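Local coordinates for Red carotenoid protein (RCP) (Nostoc sp., PDB 5FCY) that binds carotenoids, beta-carotene among them, in an all-helical domain and probably takes part in the photoprotection of cyanobacteria, at residues Q70-Q73 with L74-L78; L137-E140 with Q141-L145; G91-G94 with D95-L99; E126-E129 with L130-I134. All coordinates share one frame; numbering follows the deposited sequence.

Contact 1. Residues Q70-Q73 with L74-L78. With BCR (beta-carotene), chain B.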
# COMPACT_ATOMS: atom_id res chain seq x y z
N GLN A 70 -4.05 -7.63 -13.90
CA GLN A 70 -2.73 -7.95 -13.36
C GLN A 70 -2.23 -6.87 -12.41
O GLN A 70 -1.53 -7.18 -11.44
CB GLN A 70 -1.74 -8.17 -14.51
CG GLN A 70 -2.07 -9.37 -15.37
CD GLN A 70 -1.51 -9.26 -16.77
OE1 GLN A 70 -2.25 -9.04 -17.73
NE2 GLN A 70 -0.19 -9.40 -16.89
N GLN A 71 -2.57 -5.61 -12.68
CA GLN A 71 -2.23 -4.54 -11.75
C GLN A 71 -2.75 -4.85 -10.35
O GLN A 71 -2.06 -4.63 -9.35
CB GLN A 71 -2.82 -3.21 -12.24
CG GLN A 71 -2.32 -2.77 -13.60
CD GLN A 71 -2.95 -1.47 -14.07
OE1 GLN A 71 -3.89 -0.97 -13.45
NE2 GLN A 71 -2.42 -0.91 -15.15
N LEU A 72 -3.97 -5.38 -10.27
CA LEU A 72 -4.53 -5.75 -8.97
C LEU A 72 -3.78 -6.92 -8.36
O LEU A 72 -3.45 -6.90 -7.16
CB LEU A 72 -6.01 -6.11 -9.13
CG LEU A 72 -6.61 -6.80 -7.91
CD1 LEU A 72 -6.42 -5.92 -6.69
CD2 LEU A 72 -8.07 -7.13 -8.13
N GLN A 73 -3.50 -7.95 -9.15
CA GLN A 73 -2.89 -9.15 -8.61
C GLN A 73 -1.49 -8.88 -8.06
O GLN A 73 -1.07 -9.52 -7.09
CB GLN A 73 -2.84 -10.25 -9.67
CG GLN A 73 -2.50 -11.62 -9.12
CD GLN A 73 -3.46 -12.06 -8.03
OE1 GLN A 73 -4.67 -11.91 -8.16
NE2 GLN A 73 -2.91 -12.58 -6.93
N LEU A 74 -0.77 -7.93 -8.65
CA LEU A 74 0.55 -7.58 -8.13
C LEU A 74 0.45 -7.03 -6.71
O LEU A 74 1.14 -7.49 -5.80
CB LEU A 74 1.24 -6.57 -9.04
CG LEU A 74 2.59 -6.07 -8.53
CD1 LEU A 74 3.64 -7.16 -8.60
CD2 LEU A 74 3.03 -4.84 -9.30
N GLN A 75 -0.41 -6.02 -6.52
CA GLN A 75 -0.54 -5.42 -5.20
C GLN A 75 -0.93 -6.45 -4.15
O GLN A 75 -0.39 -6.47 -3.04
CB GLN A 75 -1.55 -4.28 -5.25
CG GLN A 75 -1.21 -3.20 -6.25
CD GLN A 75 -2.26 -2.10 -6.31
OE1 GLN A 75 -2.47 -1.37 -5.34
NE2 GLN A 75 -2.92 -1.98 -7.46
N ARG A 76 -1.87 -7.34 -4.50
CA ARG A 76 -2.18 -8.47 -3.63
C ARG A 76 -0.95 -9.33 -3.40
O ARG A 76 -0.63 -9.70 -2.26
CB ARG A 76 -3.30 -9.31 -4.25
CG ARG A 76 -4.60 -8.57 -4.46
CD ARG A 76 -5.55 -9.40 -5.30
NE ARG A 76 -6.95 -9.07 -5.06
CZ ARG A 76 -7.98 -9.68 -5.64
NH1 ARG A 76 -7.76 -10.66 -6.51
NH2 ARG A 76 -9.22 -9.31 -5.36
N ASP A 77 -0.23 -9.67 -4.48
CA ASP A 77 0.95 -10.52 -4.36
C ASP A 77 2.03 -9.86 -3.51
O ASP A 77 2.81 -10.56 -2.86
CB ASP A 77 1.49 -10.84 -5.75
CG ASP A 77 0.63 -11.84 -6.50
OD1 ASP A 77 -0.11 -12.62 -5.85
OD2 ASP A 77 0.69 -11.87 -7.75
N LEU A 78 2.10 -8.53 -3.50
CA LEU A 78 3.07 -7.86 -2.64
C LEU A 78 2.69 -7.99 -1.18
O LEU A 78 3.57 -8.18 -0.32
CB LEU A 78 3.19 -6.38 -3.03
CG LEU A 78 3.71 -6.05 -4.43
CD1 LEU A 78 3.86 -4.55 -4.59
CD2 LEU A 78 5.02 -6.76 -4.73
C1 BCR B . -10.47 -4.17 -5.70
C2 BCR B . -11.94 -4.52 -5.45
C3 BCR B . -12.20 -5.15 -4.08
C4 BCR B . -11.26 -4.59 -3.02
C5 BCR B . -10.66 -3.29 -3.48
C6 BCR B . -9.92 -3.29 -4.59
C7 BCR B . -8.65 -2.52 -4.80
C8 BCR B . -8.04 -1.71 -3.91
C9 BCR B . -6.77 -1.00 -4.24
C10 BCR B . -6.23 -0.16 -3.32
C11 BCR B . -4.98 0.60 -3.49
C33 BCR B . -10.97 -2.04 -2.72
C31 BCR B . -10.40 -3.49 -7.07
C32 BCR B . -9.68 -5.47 -5.72
C34 BCR B . -6.14 -1.24 -5.59
C12 BCR B . -4.52 1.39 -2.51
C13 BCR B . -3.27 2.18 -2.62
C14 BCR B . -2.89 2.96 -1.57
C15 BCR B . -1.67 3.78 -1.53
C16 BCR B . -1.36 4.55 -0.47
C17 BCR B . -0.13 5.35 -0.49
C18 BCR B . 0.26 6.16 0.51
C19 BCR B . 1.54 6.90 0.33
C20 BCR B . 2.11 7.67 1.27
C21 BCR B . 3.38 8.35 0.99
C22 BCR B . 3.99 9.16 1.87
C23 BCR B . 5.26 9.82 1.46
C24 BCR B . 5.89 10.73 2.21
C25 BCR B . 7.16 11.41 1.80
C26 BCR B . 7.76 11.22 0.63
C27 BCR B . 9.18 10.70 0.61
C28 BCR B . 9.87 11.11 1.91
C29 BCR B . 9.34 12.45 2.41
C30 BCR B . 7.85 12.38 2.73
C35 BCR B . -2.48 2.06 -3.89
C36 BCR B . -0.58 6.28 1.75
C37 BCR B . 3.32 9.39 3.20
C38 BCR B . 7.09 11.60 -0.67
C39 BCR B . 7.21 13.75 2.53
C40 BCR B . 7.69 11.97 4.19
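Leu72 and Arg76, one helical turn apart, pack against each other, leucine methyl on guanidinium face. Leu72 CD2 lies over the centre of one face of the Arg76 guanidinium, 3.5 Å above its plane. The same methyl reaches the carotenoid, with Leu72 CD2 3.3 Å from C32, a methyl on the end ring of beta-carotene. The first torsion of Leu72 places CG anti to the backbone N (chi1 167°), which carries the branch toward both partners. Arg76 runs extended from CG to NE; its NH2 passes 3.9 Å from C32 of the ligand and is held by a salt bridge to Asp24.

These residues belong to helix 68-79 of the all-helical carotenoid-binding domain, the fold of the N-terminal part of orange carotenoid protein. Leu72, Gln75 and Arg76 all line the pigment pocket. Gln75 stretches out so that its amide lies beside the polyene, OE1 3.7 Å from the methyl C34.

Among the polar contacts, Gln73 NE2 gives a hydrogen bond of 3.0 Å to Asp77 OD1. The oxygen lies near the plane of the amide, yet the amide nitrogen meets the carboxylate from above, 46° out of the carboxylate plane. A bend at chi2 (56°) brings the Gln73 amide round to this side, and its OE1 ends at the edge of the Arg76 guanidinium. Gln75 NE2 makes a weak bond to Gln71 O at 3.4 Å. The helical backbone bonds run from Leu74 N to Gln70 O, from Arg76 N to Leu72 O, and from Asp77 N to Gln73 O at 2.7 Å.

Contact 2. Residues L137-E140 with Q141-L145. With BCR (beta-carotene), chain B.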
# COMPACT_ATOMS: atom_id res chain seq x y z
N LEU A 137 -2.52 9.76 14.86
CA LEU A 137 -1.07 9.83 14.91
C LEU A 137 -0.57 11.11 14.23
O LEU A 137 -1.27 11.74 13.43
CB LEU A 137 -0.45 8.61 14.23
CG LEU A 137 -0.26 7.37 15.10
CD1 LEU A 137 -1.54 7.00 15.83
CD2 LEU A 137 0.23 6.21 14.26
N GLY A 138 0.66 11.49 14.57
CA GLY A 138 1.28 12.64 13.94
C GLY A 138 1.92 12.29 12.61
O GLY A 138 2.44 11.19 12.41
N PHE A 139 1.89 13.26 11.70
CA PHE A 139 2.36 13.09 10.33
C PHE A 139 3.63 12.24 10.26
O PHE A 139 3.74 11.37 9.39
CB PHE A 139 2.61 14.46 9.69
CG PHE A 139 3.05 14.39 8.25
CD1 PHE A 139 2.32 13.67 7.32
CD2 PHE A 139 4.18 15.07 7.83
CE1 PHE A 139 2.71 13.61 6.00
CE2 PHE A 139 4.58 15.01 6.50
CZ PHE A 139 3.85 14.28 5.59
N GLU A 140 4.58 12.47 11.16
CA GLU A 140 5.82 11.71 11.11
C GLU A 140 5.63 10.29 11.63
O GLU A 140 6.30 9.37 11.14
CB GLU A 140 6.91 12.44 11.89
CG GLU A 140 7.35 13.73 11.22
CD GLU A 140 8.60 14.30 11.83
OE1 GLU A 140 9.49 13.52 12.21
OE2 GLU A 140 8.69 15.54 11.94
N GLN A 141 4.75 10.08 12.61
CA GLN A 141 4.42 8.72 13.03
C GLN A 141 3.65 7.98 11.94
O GLN A 141 3.81 6.77 11.78
CB GLN A 141 3.59 8.75 14.31
CG GLN A 141 4.36 9.20 15.54
CD GLN A 141 3.67 10.33 16.27
OE1 GLN A 141 2.70 10.12 17.00
NE2 GLN A 141 4.15 11.55 16.06
N GLN A 142 2.82 8.70 11.18
CA GLN A 142 2.13 8.08 10.05
C GLN A 142 3.13 7.61 9.00
O GLN A 142 3.06 6.47 8.53
CB GLN A 142 1.14 9.07 9.45
CG GLN A 142 0.04 9.49 10.41
CD GLN A 142 -0.88 10.53 9.81
OE1 GLN A 142 -0.66 11.01 8.71
NE2 GLN A 142 -1.93 10.88 10.55
N ILE A 143 4.07 8.47 8.63
CA ILE A 143 5.13 8.08 7.70
C ILE A 143 5.87 6.86 8.23
O ILE A 143 6.11 5.89 7.51
CB ILE A 143 6.09 9.26 7.45
CG1 ILE A 143 5.34 10.45 6.86
CG2 ILE A 143 7.22 8.85 6.49
CD1 ILE A 143 6.04 11.76 7.08
N THR A 144 6.25 6.90 9.51
CA THR A 144 6.90 5.75 10.13
C THR A 144 6.01 4.52 10.04
O THR A 144 6.47 3.42 9.72
CB THR A 144 7.24 6.07 11.58
OG1 THR A 144 8.05 7.25 11.63
CG2 THR A 144 8.00 4.92 12.23
N LEU A 145 4.71 4.68 10.33
CA LEU A 145 3.78 3.57 10.22
C LEU A 145 3.77 3.01 8.80
O LEU A 145 3.90 1.80 8.59
CB LEU A 145 2.38 4.03 10.63
CG LEU A 145 1.20 3.10 10.31
CD1 LEU A 145 1.39 1.74 10.96
CD2 LEU A 145 -0.10 3.73 10.76
C1 BCR B . -10.47 -4.17 -5.70
C2 BCR B . -11.94 -4.52 -5.45
C3 BCR B . -12.20 -5.15 -4.08
C4 BCR B . -11.26 -4.59 -3.02
C5 BCR B . -10.66 -3.29 -3.48
C6 BCR B . -9.92 -3.29 -4.59
C7 BCR B . -8.65 -2.52 -4.80
C8 BCR B . -8.04 -1.71 -3.91
C9 BCR B . -6.77 -1.00 -4.24
C10 BCR B . -6.23 -0.16 -3.32
C11 BCR B . -4.98 0.60 -3.49
C33 BCR B . -10.97 -2.04 -2.72
C31 BCR B . -10.40 -3.49 -7.07
C32 BCR B . -9.68 -5.47 -5.72
C34 BCR B . -6.14 -1.24 -5.59
C12 BCR B . -4.52 1.39 -2.51
C13 BCR B . -3.27 2.18 -2.62
C14 BCR B . -2.89 2.96 -1.57
C15 BCR B . -1.67 3.78 -1.53
C16 BCR B . -1.36 4.55 -0.47
C17 BCR B . -0.13 5.35 -0.49
C18 BCR B . 0.26 6.16 0.51
C19 BCR B . 1.54 6.90 0.33
C20 BCR B . 2.11 7.67 1.27
C21 BCR B . 3.38 8.35 0.99
C22 BCR B . 3.99 9.16 1.87
C23 BCR B . 5.26 9.82 1.46
C24 BCR B . 5.89 10.73 2.21
C25 BCR B . 7.16 11.41 1.80
C26 BCR B . 7.76 11.22 0.63
C27 BCR B . 9.18 10.70 0.61
C28 BCR B . 9.87 11.11 1.91
C29 BCR B . 9.34 12.45 2.41
C30 BCR B . 7.85 12.38 2.73
C35 BCR B . -2.48 2.06 -3.89
C36 BCR B . -0.58 6.28 1.75
C37 BCR B . 3.32 9.39 3.20
C38 BCR B . 7.09 11.60 -0.67
C39 BCR B . 7.21 13.75 2.53
C40 BCR B . 7.69 11.97 4.19
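Phe139 is overlapped by Ile143 of the next turn: CD1 of Ile143 lies over the face of the ring, 3.7 Å from its centroid and only 14° off the ring normal, a clear CH-pi contact. With the Phe139 CG trans to the backbone N (chi1 -177°), the ring hangs beside its own carbonyl carbon, within range of the isoleucine. Ile143 CD1 is shared, since it also stands 3.3 Å from C40 of beta-carotene, a methyl on the end ring of the pigment, so one methyl touches both the aromatic ring and the ligand.

Gly138 is the N-cap of helix 139-150. Its N donates a weak bond to Gln141 OE1 at 3.5 Å; as a glycine, Gly138 has no side chain with which to cap the helix. Further on, Glu140 O takes two hydrogen bonds from Thr144, one from N and one of 2.8 Å from OG1, and these arrive from opposite faces of the carbonyl plane.

Gln142 extends back along the helix start, with its CG 4.0 Å from Leu137 CB, its OE1 near the plane of the Phe139 ring at the edge, and its NE2 making a weak bond to Ile134 O in the preceding helix. A leucine at this place would have no amide nitrogen and would probably leave Ile134 O without that donor.

The outer methyls of Leu137 and Leu145 meet, CD2 to CD2, and both residues pack on Tyr14 of helix 9-19; Leu145 also touches Val15, and Thr144 rests on Ile11 of the same helix.

Contact 3. Residues G91-G94 with D95-L99. With BCR (beta-carotene), chain B.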
# COMPACT_ATOMS: atom_id res chain seq x y z
N GLY A 91 10.91 -6.23 -3.28
CA GLY A 91 11.58 -6.64 -2.06
C GLY A 91 13.03 -6.21 -1.98
O GLY A 91 13.60 -6.16 -0.88
N SER A 92 13.65 -5.89 -3.12
CA SER A 92 15.06 -5.50 -3.16
C SER A 92 15.27 -4.01 -2.97
O SER A 92 16.42 -3.56 -2.96
CB SER A 92 15.68 -5.93 -4.49
OG SER A 92 15.18 -5.14 -5.56
N LEU A 93 14.20 -3.23 -2.82
CA LEU A 93 14.31 -1.78 -2.69
C LEU A 93 14.32 -1.37 -1.22
O LEU A 93 14.02 -2.16 -0.32
CB LEU A 93 13.15 -1.10 -3.43
CG LEU A 93 13.01 -1.47 -4.91
CD1 LEU A 93 11.86 -0.71 -5.54
CD2 LEU A 93 14.31 -1.23 -5.67
N GLY A 94 14.68 -0.11 -1.00
CA GLY A 94 14.65 0.45 0.34
C GLY A 94 13.25 0.83 0.77
O GLY A 94 12.31 0.86 -0.03
N ASP A 95 13.12 1.13 2.06
CA ASP A 95 11.82 1.50 2.60
C ASP A 95 11.26 2.73 1.91
O ASP A 95 10.09 2.75 1.49
CB ASP A 95 11.93 1.73 4.11
CG ASP A 95 12.36 0.49 4.85
OD1 ASP A 95 11.99 -0.62 4.41
OD2 ASP A 95 13.06 0.62 5.88
N THR A 96 12.07 3.78 1.77
CA THR A 96 11.61 5.00 1.12
C THR A 96 11.08 4.72 -0.28
O THR A 96 9.97 5.13 -0.63
CB THR A 96 12.75 6.02 1.06
OG1 THR A 96 13.19 6.32 2.38
CG2 THR A 96 12.30 7.30 0.37
N THR A 97 11.87 4.02 -1.09
CA THR A 97 11.43 3.71 -2.45
C THR A 97 10.13 2.91 -2.43
O THR A 97 9.19 3.22 -3.17
CB THR A 97 12.53 2.95 -3.19
OG1 THR A 97 13.78 3.63 -3.02
CG2 THR A 97 12.20 2.85 -4.68
N LYS A 98 10.06 1.90 -1.56
CA LYS A 98 8.85 1.09 -1.46
C LYS A 98 7.62 1.96 -1.20
O LYS A 98 6.58 1.79 -1.83
CB LYS A 98 9.01 0.04 -0.37
CG LYS A 98 9.91 -1.12 -0.74
CD LYS A 98 10.41 -1.84 0.49
CE LYS A 98 10.83 -3.26 0.16
NZ LYS A 98 11.75 -3.82 1.18
N LEU A 99 7.74 2.91 -0.27
CA LEU A 99 6.61 3.78 0.06
C LEU A 99 6.30 4.74 -1.08
O LEU A 99 5.13 5.02 -1.36
CB LEU A 99 6.90 4.54 1.35
CG LEU A 99 5.83 5.50 1.86
CD1 LEU A 99 4.48 4.83 1.98
CD2 LEU A 99 6.26 6.07 3.20
C1 BCR B . -10.47 -4.17 -5.70
C2 BCR B . -11.94 -4.52 -5.45
C3 BCR B . -12.20 -5.15 -4.08
C4 BCR B . -11.26 -4.59 -3.02
C5 BCR B . -10.66 -3.29 -3.48
C6 BCR B . -9.92 -3.29 -4.59
C7 BCR B . -8.65 -2.52 -4.80
C8 BCR B . -8.04 -1.71 -3.91
C9 BCR B . -6.77 -1.00 -4.24
C10 BCR B . -6.23 -0.16 -3.32
C11 BCR B . -4.98 0.60 -3.49
C33 BCR B . -10.97 -2.04 -2.72
C31 BCR B . -10.40 -3.49 -7.07
C32 BCR B . -9.68 -5.47 -5.72
C34 BCR B . -6.14 -1.24 -5.59
C12 BCR B . -4.52 1.39 -2.51
C13 BCR B . -3.27 2.18 -2.62
C14 BCR B . -2.89 2.96 -1.57
C15 BCR B . -1.67 3.78 -1.53
C16 BCR B . -1.36 4.55 -0.47
C17 BCR B . -0.13 5.35 -0.49
C18 BCR B . 0.26 6.16 0.51
C19 BCR B . 1.54 6.90 0.33
C20 BCR B . 2.11 7.67 1.27
C21 BCR B . 3.38 8.35 0.99
C22 BCR B . 3.99 9.16 1.87
C23 BCR B . 5.26 9.82 1.46
C24 BCR B . 5.89 10.73 2.21
C25 BCR B . 7.16 11.41 1.80
C26 BCR B . 7.76 11.22 0.63
C27 BCR B . 9.18 10.70 0.61
C28 BCR B . 9.87 11.11 1.91
C29 BCR B . 9.34 12.45 2.41
C30 BCR B . 7.85 12.38 2.73
C35 BCR B . -2.48 2.06 -3.89
C36 BCR B . -0.58 6.28 1.75
C37 BCR B . 3.32 9.39 3.20
C38 BCR B . 7.09 11.60 -0.67
C39 BCR B . 7.21 13.75 2.53
C40 BCR B . 7.69 11.97 4.19
O HOH W 1 13.30 -2.35 2.48
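The carboxylate of Asp95, the first residue of helix 95-110, is tied to Leu93 by a water that donates to both Asp95 OD1 and Leu93 O, at 2.9 Å from each. OD1 also bonds to Ser151 and OD2 forms a salt bridge with Arg147, while Gly94 C lies beside the group, 4.1 Å from OD1. Gly94 is the N-cap of the helix, at the turn that links helices 85-91 and 95-110 of the carotenoid-binding domain.

Lys98 folds back over this turn. Its chain is extended beyond CG, with CG beside the backbone N (chi1 -75°), and it runs along the Gly94 carbonyl, CG 3.2 Å from Gly94 O. At the end NZ donates weakly to Leu93 O at 3.2 Å, gives a further bond to the bridging water and reaches Ser151 O. Were a methionine to replace Lys98, the carbonyls of Leu93 and Ser151 would probably lose their ammonium donor and the turn its charged tie.

Lys98 N bonds to Gly94 O at 2.9 Å and opens the helical ladder. On another side Leu93 and Thr97 cross at about a right angle, both packing on Ile55 of helix 53-64; Thr97 OG1 bonds to Ser52. The Leu93 CD1 methyl meets Thr97 CG2 at 3.7 Å. Leu99 turns to the pigment instead, its CD1 3.8 Å from C20 of the beta-carotene polyene.

Contact 4. Residues E126-E129 with L130-I134; sequences ESQE and LLEGI
Helix 125-136 packs one flank on helices 9-19 and 23-35, and here Gln128 lies on its outer flank alongside Leu131 and Glu132 of the following turn. Gln128 NE2 is 3.9 Å from Leu131 CD2, with the two side chains pointing the same way. Glu132 lies similarly beside it: the amide and carboxylate planes are nearly coplanar, 20° apart, but NE2 and OE2 stay 4.0 Å from each other. The Gln128 chain bends at chi2 (88°), which turns its amide back toward this pair. Glu132 OE2 instead has Lys135 as its salt-bridge partner.

This is a plain amphipathic helix of the all-helical domain, away from direct contact with the pigment: the Leu131 side chain is about 10 Å from beta-carotene. Leu131 and Leu130 both pack on Leu29, and Leu130 also touches Tyr14. Ser127, on the turn before, uses its OG to bond Glu25 of helix 23-35.

The backbone carries the regular ladder. Leu131 N bonds to Ser127 O at 2.8 Å and Leu130 N to Glu126 O at 3.1 Å, the latter in the carbonyl plane. Glu132 N approaches Gln128 O from above the carbonyl plane, 37° out of it, at 3.2 Å.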
# COMPACT_ATOMS: atom_id res chain seq x y z
N GLU A 126 -13.72 -3.05 12.12
CA GLU A 126 -12.35 -3.06 12.61
C GLU A 126 -11.48 -2.06 11.85
O GLU A 126 -10.69 -1.33 12.45
CB GLU A 126 -11.77 -4.47 12.50
CG GLU A 126 -10.40 -4.65 13.15
CD GLU A 126 -9.84 -6.05 12.95
OE1 GLU A 126 -10.53 -6.90 12.35
OE2 GLU A 126 -8.69 -6.29 13.39
N SER A 127 -11.63 -2.01 10.52
CA SER A 127 -10.79 -1.14 9.71
C SER A 127 -11.07 0.33 10.01
O SER A 127 -10.15 1.13 10.20
CB SER A 127 -11.01 -1.43 8.23
OG SER A 127 -10.55 -2.73 7.90
N GLN A 128 -12.35 0.71 10.06
CA GLN A 128 -12.70 2.09 10.36
C GLN A 128 -12.13 2.51 11.72
O GLN A 128 -11.86 3.70 11.93
CB GLN A 128 -14.21 2.28 10.34
CG GLN A 128 -14.65 3.73 10.16
CD GLN A 128 -14.79 4.12 8.70
OE1 GLN A 128 -15.40 3.40 7.91
NE2 GLN A 128 -14.21 5.26 8.34
N GLU A 129 -11.96 1.56 12.63
CA GLU A 129 -11.35 1.86 13.92
C GLU A 129 -9.87 2.17 13.75
O GLU A 129 -9.36 3.16 14.30
CB GLU A 129 -11.56 0.69 14.88
CG GLU A 129 -11.55 1.07 16.36
CD GLU A 129 -12.85 1.73 16.80
OE1 GLU A 129 -12.87 2.96 16.98
OE2 GLU A 129 -13.85 1.00 16.96
N LEU A 130 -9.15 1.33 13.00
CA LEU A 130 -7.75 1.60 12.71
C LEU A 130 -7.58 2.94 12.00
O LEU A 130 -6.67 3.71 12.34
CB LEU A 130 -7.15 0.48 11.85
CG LEU A 130 -6.77 -0.84 12.52
CD1 LEU A 130 -6.21 -1.79 11.47
CD2 LEU A 130 -5.76 -0.63 13.64
N LEU A 131 -8.43 3.23 11.02
CA LEU A 131 -8.28 4.46 10.26
C LEU A 131 -8.35 5.68 11.17
O LEU A 131 -7.45 6.52 11.17
CB LEU A 131 -9.36 4.54 9.17
CG LEU A 131 -9.39 5.82 8.34
CD1 LEU A 131 -8.03 6.13 7.74
CD2 LEU A 131 -10.44 5.73 7.26
N GLU A 132 -9.43 5.79 11.96
CA GLU A 132 -9.53 6.91 12.89
C GLU A 132 -8.36 6.92 13.86
O GLU A 132 -7.85 7.98 14.22
CB GLU A 132 -10.86 6.84 13.64
CG GLU A 132 -12.10 6.86 12.74
CD GLU A 132 -12.18 8.10 11.87
OE1 GLU A 132 -11.62 9.14 12.28
OE2 GLU A 132 -12.81 8.04 10.79
N GLY A 133 -7.91 5.74 14.28
CA GLY A 133 -6.73 5.67 15.14
C GLY A 133 -5.48 6.16 14.44
O GLY A 133 -4.61 6.78 15.06
N ILE A 134 -5.37 5.90 13.13
CA ILE A 134 -4.22 6.38 12.38
C ILE A 134 -4.36 7.87 12.08
O ILE A 134 -3.35 8.58 12.00
CB ILE A 134 -4.05 5.56 11.09
CG1 ILE A 134 -3.64 4.12 11.43
CG2 ILE A 134 -3.00 6.19 10.18
CD1 ILE A 134 -3.71 3.16 10.27

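In the fold
From the N terminus the order is contact 1, contact 3, contact 4, contact 2. All four are local and follow one another in series, so none nests within or crosses another. Contact 1 lies within helix 68-79 and contact 4 within helix 125-136; contact 3 closes the turn into helix 95-110, and contact 2 forms the start of helix 139-150. Contacts 1, 2 and 3 touch one beta-carotene: contacts 1 and 2 meet its two end rings, on opposite sides of the chain's centre, and contact 3 its polyene. Contact 4 touches contact 2 directly, Leu145 CD2 being 3.6 Å from Ile134 CG1 across consecutive helices.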